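Long-range contacts in guanidinopropionase (Pseudomonas aeruginosa, PDB 3NIQ), which hydrolyses 3-guanidinopropanoate to beta-alanine and urea with two manganese ions per subunit, working as a homohexamer of the arginase family: residues P180-V184 with V229-T235; P6-A11 with M24-F29. All coordinates share one frame. Residue numbers count along the deposited sequence, not the author numbering.

Contact 1. Residues P180-V184 with V229-T235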
loop_
_atom_site.group_PDB
_atom_site.type_symbol
_atom_site.label_atom_id
_atom_site.label_comp_id
_atom_site.label_asym_id
_atom_site.label_seq_id
_atom_site.Cartn_x
_atom_site.Cartn_y
_atom_site.Cartn_z
ATOM N N PRO A 180 -25.733 -33.437 -7.285
ATOM C CA PRO A 180 -26.234 -32.393 -6.389
ATOM C C PRO A 180 -26.657 -32.880 -4.985
ATOM O O PRO A 180 -26.565 -32.107 -4.032
ATOM C CB PRO A 180 -27.418 -31.789 -7.172
ATOM C CG PRO A 180 -27.839 -32.841 -8.097
ATOM C CD PRO A 180 -26.599 -33.621 -8.464
ATOM N N LEU A 181 -27.086 -34.137 -4.840
ATOM C CA LEU A 181 -27.429 -34.655 -3.490
ATOM C C LEU A 181 -26.215 -34.897 -2.626
ATOM O O LEU A 181 -26.341 -35.022 -1.416
ATOM C CB LEU A 181 -28.234 -35.967 -3.557
ATOM C CG LEU A 181 -29.734 -35.835 -3.283
ATOM C CD1 LEU A 181 -30.407 -35.123 -4.455
ATOM C CD2 LEU A 181 -30.351 -37.207 -3.067
ATOM N N ARG A 182 -25.039 -35.013 -3.239
ATOM C CA ARG A 182 -23.830 -35.108 -2.458
ATOM C C ARG A 182 -23.030 -33.797 -2.536
ATOM O O ARG A 182 -21.813 -33.798 -2.472
ATOM C CB ARG A 182 -22.998 -36.323 -2.889
ATOM C CG ARG A 182 -23.739 -37.645 -2.620
ATOM C CD ARG A 182 -22.805 -38.859 -2.587
ATOM N NE ARG A 182 -21.946 -38.919 -3.755
ATOM C CZ ARG A 182 -20.649 -38.608 -3.745
ATOM N NH1 ARG A 182 -20.022 -38.188 -2.626
ATOM N NH2 ARG A 182 -19.983 -38.704 -4.865
ATOM N N THR A 183 -23.740 -32.681 -2.667
ATOM C CA THR A 183 -23.104 -31.363 -2.688
ATOM C C THR A 183 -23.567 -30.545 -1.500
ATOM O O THR A 183 -24.764 -30.424 -1.221
ATOM C CB THR A 183 -23.404 -30.639 -4.009
ATOM O OG1 THR A 183 -22.940 -31.459 -5.098
ATOM C CG2 THR A 183 -22.719 -29.265 -4.068
ATOM N N VAL A 184 -22.604 -29.989 -0.787
ATOM C CA VAL A 184 -22.914 -29.119 0.334
ATOM C C VAL A 184 -22.062 -27.846 0.210
ATOM O O VAL A 184 -20.844 -27.919 -0.047
ATOM C CB VAL A 184 -22.772 -29.837 1.698
ATOM C CG1 VAL A 184 -21.373 -30.424 1.885
ATOM C CG2 VAL A 184 -23.150 -28.863 2.885
ATOM N N VAL A 229 -23.740 -35.330 4.194
ATOM C CA VAL A 229 -24.158 -35.099 2.803
ATOM C C VAL A 229 -23.332 -35.881 1.800
ATOM O O VAL A 229 -23.878 -36.495 0.880
ATOM C CB VAL A 229 -24.130 -33.577 2.406
ATOM C CG1 VAL A 229 -24.154 -33.399 0.860
ATOM C CG2 VAL A 229 -25.299 -32.818 3.046
ATOM N N VAL A 230 -22.009 -35.818 1.941
ATOM C CA VAL A 230 -21.116 -36.412 0.942
ATOM C C VAL A 230 -20.917 -37.898 1.213
ATOM O O VAL A 230 -20.601 -38.659 0.302
ATOM C CB VAL A 230 -19.736 -35.673 0.856
ATOM C CG1 VAL A 230 -19.949 -34.171 0.559
ATOM C CG2 VAL A 230 -18.929 -35.856 2.137
ATOM N N GLY A 231 -21.110 -38.303 2.466
ATOM C CA GLY A 231 -20.998 -39.717 2.828
ATOM C C GLY A 231 -19.657 -40.342 2.464
ATOM O O GLY A 231 -18.588 -39.727 2.650
ATOM N N ALA A 232 -19.710 -41.570 1.944
ATOM C CA ALA A 232 -18.482 -42.333 1.665
ATOM C C ALA A 232 -18.077 -42.250 0.191
ATOM O O ALA A 232 -17.064 -42.828 -0.204
ATOM C CB ALA A 232 -18.644 -43.815 2.121
ATOM N N GLY A 233 -18.841 -41.500 -0.605
ATOM C CA GLY A 233 -18.593 -41.400 -2.058
ATOM C C GLY A 233 -17.408 -40.536 -2.455
ATOM O O GLY A 233 -16.811 -39.848 -1.606
ATOM N N PRO A 234 -17.027 -40.593 -3.742
ATOM C CA PRO A 234 -15.931 -39.770 -4.267
ATOM C C PRO A 234 -16.253 -38.292 -4.068
ATOM O O PRO A 234 -17.348 -37.846 -4.428
ATOM C CB PRO A 234 -15.919 -40.106 -5.762
ATOM C CG PRO A 234 -17.224 -40.873 -6.028
ATOM C CD PRO A 234 -17.560 -41.528 -4.759
ATOM N N THR A 235 -15.320 -37.545 -3.481
ATOM C CA THR A 235 -15.630 -36.187 -3.039
ATOM C C THR A 235 -14.527 -35.205 -3.361
ATOM O O THR A 235 -13.364 -35.478 -3.134
ATOM C CB THR A 235 -15.923 -36.135 -1.540
ATOM O OG1 THR A 235 -16.982 -37.040 -1.237
ATOM C CG2 THR A 235 -16.334 -34.723 -1.110
#
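The guanidinium of Arg182 is held by backbone carbonyls of 229-235. Arg182 NH2 donates to Pro234 O at 2.8 Å with an N-H...O angle of 162°, and Arg182 NH1 donates to Val230 O at 3.0 Å and 145°; a second bond from Arg182 NH1 to Pro234 O, 3.2 Å and 134°, is weak. Both acceptors and Thr235 OG1 lie near the guanidinium plane, while Gly233 CA covers one face. A CB on Gly233 would sit 2.6 Å from Arg182 CZ, a clash, so in this conformation there is no room for a side chain at Gly233 against the guanidinium. A type II' turn spans Val230 to Gly233, with Gly231 at positive phi as the chain leaves the helix; its closing bond, Gly233 N to Val230 O at 3.5 Å, is weak, and the firm bond within the loop is Thr235 OG1 to Gly233 O at 2.8 Å. In 180-184, a type I turn from Pro180 to Thr183, closed by Thr183 N to Pro180 O at 3.2 Å, leads into strand 183-188.

In the three-layer alpha/beta fold of the arginase family, this joins the entry of strand 183-188 to the link between helix 211-230 and strand 235-240. Strand 142-147 lies between these two strands in the parallel sheet, and Gly143 and Met144 bond to the backbone of Pro234 and Arg182, respectively.

Val229 points toward the turn: Val229 CG1 lies 3.5 Å from Leu181 O and 3.9 Å from Val184 CB. Val184 CG1 approaches Val230 CG1 at 4.2 Å, packing helix end against sheet.

Contact 2. Residues P6-A11 with M24-F29; sequences PQPLDA and MRLPAF
This is an irregular, proline-rich loop-to-loop contact in which the N-terminal arm, ahead of strand 37-42, folds back on itself. It lies by subunit interfaces of the hexamer: Ala11 packs on Tyr193 of a second subunit, Ala28 on Ile20 of a third. End-to-end directions differ by 147°, roughly antiparallel; the closest CA pairing is Pro8 with Leu26, 4.2 Å. Residues 6-10 are extended, whereas Met24 and Arg25 are left-handed helical (phi/psi 57°/18° and 53°/38°). Leu9 N donates to Arg25 O (2.9 Å), which also meets Pro8 CA in a CA-H...O contact (3.2 Å) and accepts from a water (2.7 Å) that donates to Gln7 O (3.2 Å).

Arg25 (chi1 m, chi2 t, chi3 m, chi4 167°) lays one guanidinium face against Leu9 CB, 3.9 Å from Arg25 CZ; NH1 bonds Ala18 O, NH2 Ile14 O. Pro8 CD meets Leu26 CD2 at 3.8 Å, and Pro6 CG meets Phe29 CZ at 3.4 Å.

Pro6, Pro8 and Pro27 offer no backbone donor; the backbones meet through one direct bond and one water bridge.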
loop_
_atom_site.group_PDB
_atom_site.type_symbol
_atom_site.label_atom_id
_atom_site.label_comp_id
_atom_site.label_asym_id
_atom_site.label_seq_id
_atom_site.Cartn_x
_atom_site.Cartn_y
_atom_site.Cartn_z
ATOM N N PRO A 6 9.585 -37.126 -3.865
ATOM C CA PRO A 6 10.082 -35.740 -3.894
ATOM C C PRO A 6 9.915 -35.098 -2.516
ATOM O O PRO A 6 9.007 -35.460 -1.774
ATOM C CB PRO A 6 9.166 -35.061 -4.916
ATOM C CG PRO A 6 8.730 -36.199 -5.825
ATOM C CD PRO A 6 8.536 -37.365 -4.878
ATOM N N GLN A 7 10.828 -34.204 -2.157
ATOM C CA GLN A 7 10.750 -33.503 -0.885
ATOM C C GLN A 7 10.989 -32.020 -1.176
ATOM O O GLN A 7 11.722 -31.688 -2.113
ATOM C CB GLN A 7 11.814 -34.009 0.117
ATOM C CG GLN A 7 11.690 -35.481 0.580
ATOM C CD GLN A 7 10.505 -35.753 1.499
ATOM O OE1 GLN A 7 10.092 -34.907 2.284
ATOM N NE2 GLN A 7 9.962 -36.953 1.407
ATOM N N PRO A 8 10.377 -31.131 -0.375
ATOM C CA PRO A 8 10.611 -29.692 -0.492
ATOM C C PRO A 8 12.083 -29.385 -0.251
ATOM O O PRO A 8 12.758 -30.186 0.390
ATOM C CB PRO A 8 9.805 -29.101 0.680
ATOM C CG PRO A 8 8.819 -30.149 1.060
ATOM C CD PRO A 8 9.490 -31.460 0.761
ATOM N N LEU A 9 12.567 -28.236 -0.721
ATOM C CA LEU A 9 13.915 -27.790 -0.366
ATOM C C LEU A 9 14.090 -27.829 1.158
ATOM O O LEU A 9 13.196 -27.435 1.909
ATOM C CB LEU A 9 14.200 -26.383 -0.915
ATOM C CG LEU A 9 14.300 -26.184 -2.439
ATOM C CD1 LEU A 9 14.445 -24.688 -2.828
ATOM C CD2 LEU A 9 15.444 -27.000 -3.038
ATOM N N ASP A 10 15.230 -28.329 1.616
ATOM C CA ASP A 10 15.479 -28.426 3.053
ATOM C C ASP A 10 15.763 -27.046 3.685
ATOM O O ASP A 10 16.803 -26.431 3.412
ATOM C CB ASP A 10 16.637 -29.390 3.311
ATOM C CG ASP A 10 16.754 -29.798 4.774
ATOM O OD1 ASP A 10 15.934 -29.366 5.623
ATOM O OD2 ASP A 10 17.686 -30.573 5.064
ATOM N N ALA A 11 14.828 -26.579 4.516
ATOM C CA ALA A 11 14.897 -25.236 5.117
ATOM C C ALA A 11 16.022 -25.097 6.141
ATOM O O ALA A 11 16.382 -23.988 6.542
ATOM C CB ALA A 11 13.566 -24.861 5.747
ATOM N N MET A 24 5.238 -25.287 -2.470
ATOM C CA MET A 24 5.853 -25.944 -1.309
ATOM C C MET A 24 7.362 -26.167 -1.513
ATOM O O MET A 24 7.945 -27.001 -0.840
ATOM C CB MET A 24 5.158 -27.285 -1.002
ATOM C CG MET A 24 3.614 -27.249 -1.028
ATOM S SD MET A 24 2.937 -26.159 0.219
ATOM C CE MET A 24 1.161 -26.330 -0.117
ATOM N N ARG A 25 7.965 -25.441 -2.464
ATOM C CA ARG A 25 9.386 -25.618 -2.844
ATOM C C ARG A 25 9.726 -27.059 -3.195
ATOM O O ARG A 25 10.816 -27.557 -2.883
ATOM C CB ARG A 25 10.331 -25.094 -1.742
ATOM C CG ARG A 25 10.064 -23.618 -1.361
ATOM C CD ARG A 25 11.308 -22.931 -0.811
ATOM N NE ARG A 25 11.699 -23.485 0.481
ATOM C CZ ARG A 25 12.873 -23.246 1.066
ATOM N NH1 ARG A 25 13.776 -22.462 0.481
ATOM N NH2 ARG A 25 13.145 -23.790 2.236
ATOM N N LEU A 26 8.792 -27.722 -3.860
ATOM C CA LEU A 26 8.986 -29.087 -4.318
ATOM C C LEU A 26 9.660 -29.046 -5.683
ATOM O O LEU A 26 9.754 -27.959 -6.297
ATOM C CB LEU A 26 7.618 -29.810 -4.399
ATOM C CG LEU A 26 6.958 -30.197 -3.068
ATOM C CD1 LEU A 26 5.451 -30.360 -3.218
ATOM C CD2 LEU A 26 7.532 -31.489 -2.486
ATOM N N PRO A 27 10.149 -30.210 -6.172
ATOM C CA PRO A 27 10.627 -30.247 -7.549
ATOM C C PRO A 27 9.489 -30.023 -8.540
ATOM O O PRO A 27 8.311 -30.321 -8.228
ATOM C CB PRO A 27 11.211 -31.675 -7.688
ATOM C CG PRO A 27 11.469 -32.125 -6.286
ATOM C CD PRO A 27 10.313 -31.516 -5.517
ATOM N N ALA A 28 9.831 -29.467 -9.705
ATOM C CA ALA A 28 8.876 -29.295 -10.790
ATOM C C ALA A 28 8.816 -30.545 -11.665
ATOM O O ALA A 28 9.849 -31.182 -11.924
ATOM C CB ALA A 28 9.226 -28.090 -11.616
ATOM N N PHE A 29 7.600 -30.896 -12.097
ATOM C CA PHE A 29 7.355 -32.097 -12.901
ATOM C C PHE A 29 6.528 -31.739 -14.119
ATOM O O PHE A 29 5.713 -30.800 -14.092
ATOM C CB PHE A 29 6.637 -33.201 -12.094
ATOM C CG PHE A 29 7.478 -33.803 -11.005
ATOM C CD1 PHE A 29 8.193 -34.981 -11.231
ATOM C CD2 PHE A 29 7.551 -33.191 -9.746
ATOM C CE1 PHE A 29 8.976 -35.544 -10.241
ATOM C CE2 PHE A 29 8.330 -33.746 -8.729
ATOM C CZ PHE A 29 9.051 -34.926 -8.971
HETATM O O HOH W 1 12.636 -29.275 -4.014
#

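From the N terminus, contact 2 comes first along the chain: it passes through 6-11, makes a 12-residue excursion without helix or strand, and returns at 24-29, closing a loop before strand 37-42. Contact 1 closes much later, across 44 residues that hold the remainder of strand 183-188, helix 199-204, strand 207-210 and most of helix 211-230. The two loops follow in series and neither nest nor cross. The centres of contacts 1 and 2 are about 33 Å apart, their nearest atoms about 17 Å. Contact 2 folds the N-terminal arm beside strand 85-90, through Asp87; contact 1 joins a helix end and connecting turns near strand 207-210. Within this chain, these strands are the sheet's two outermost.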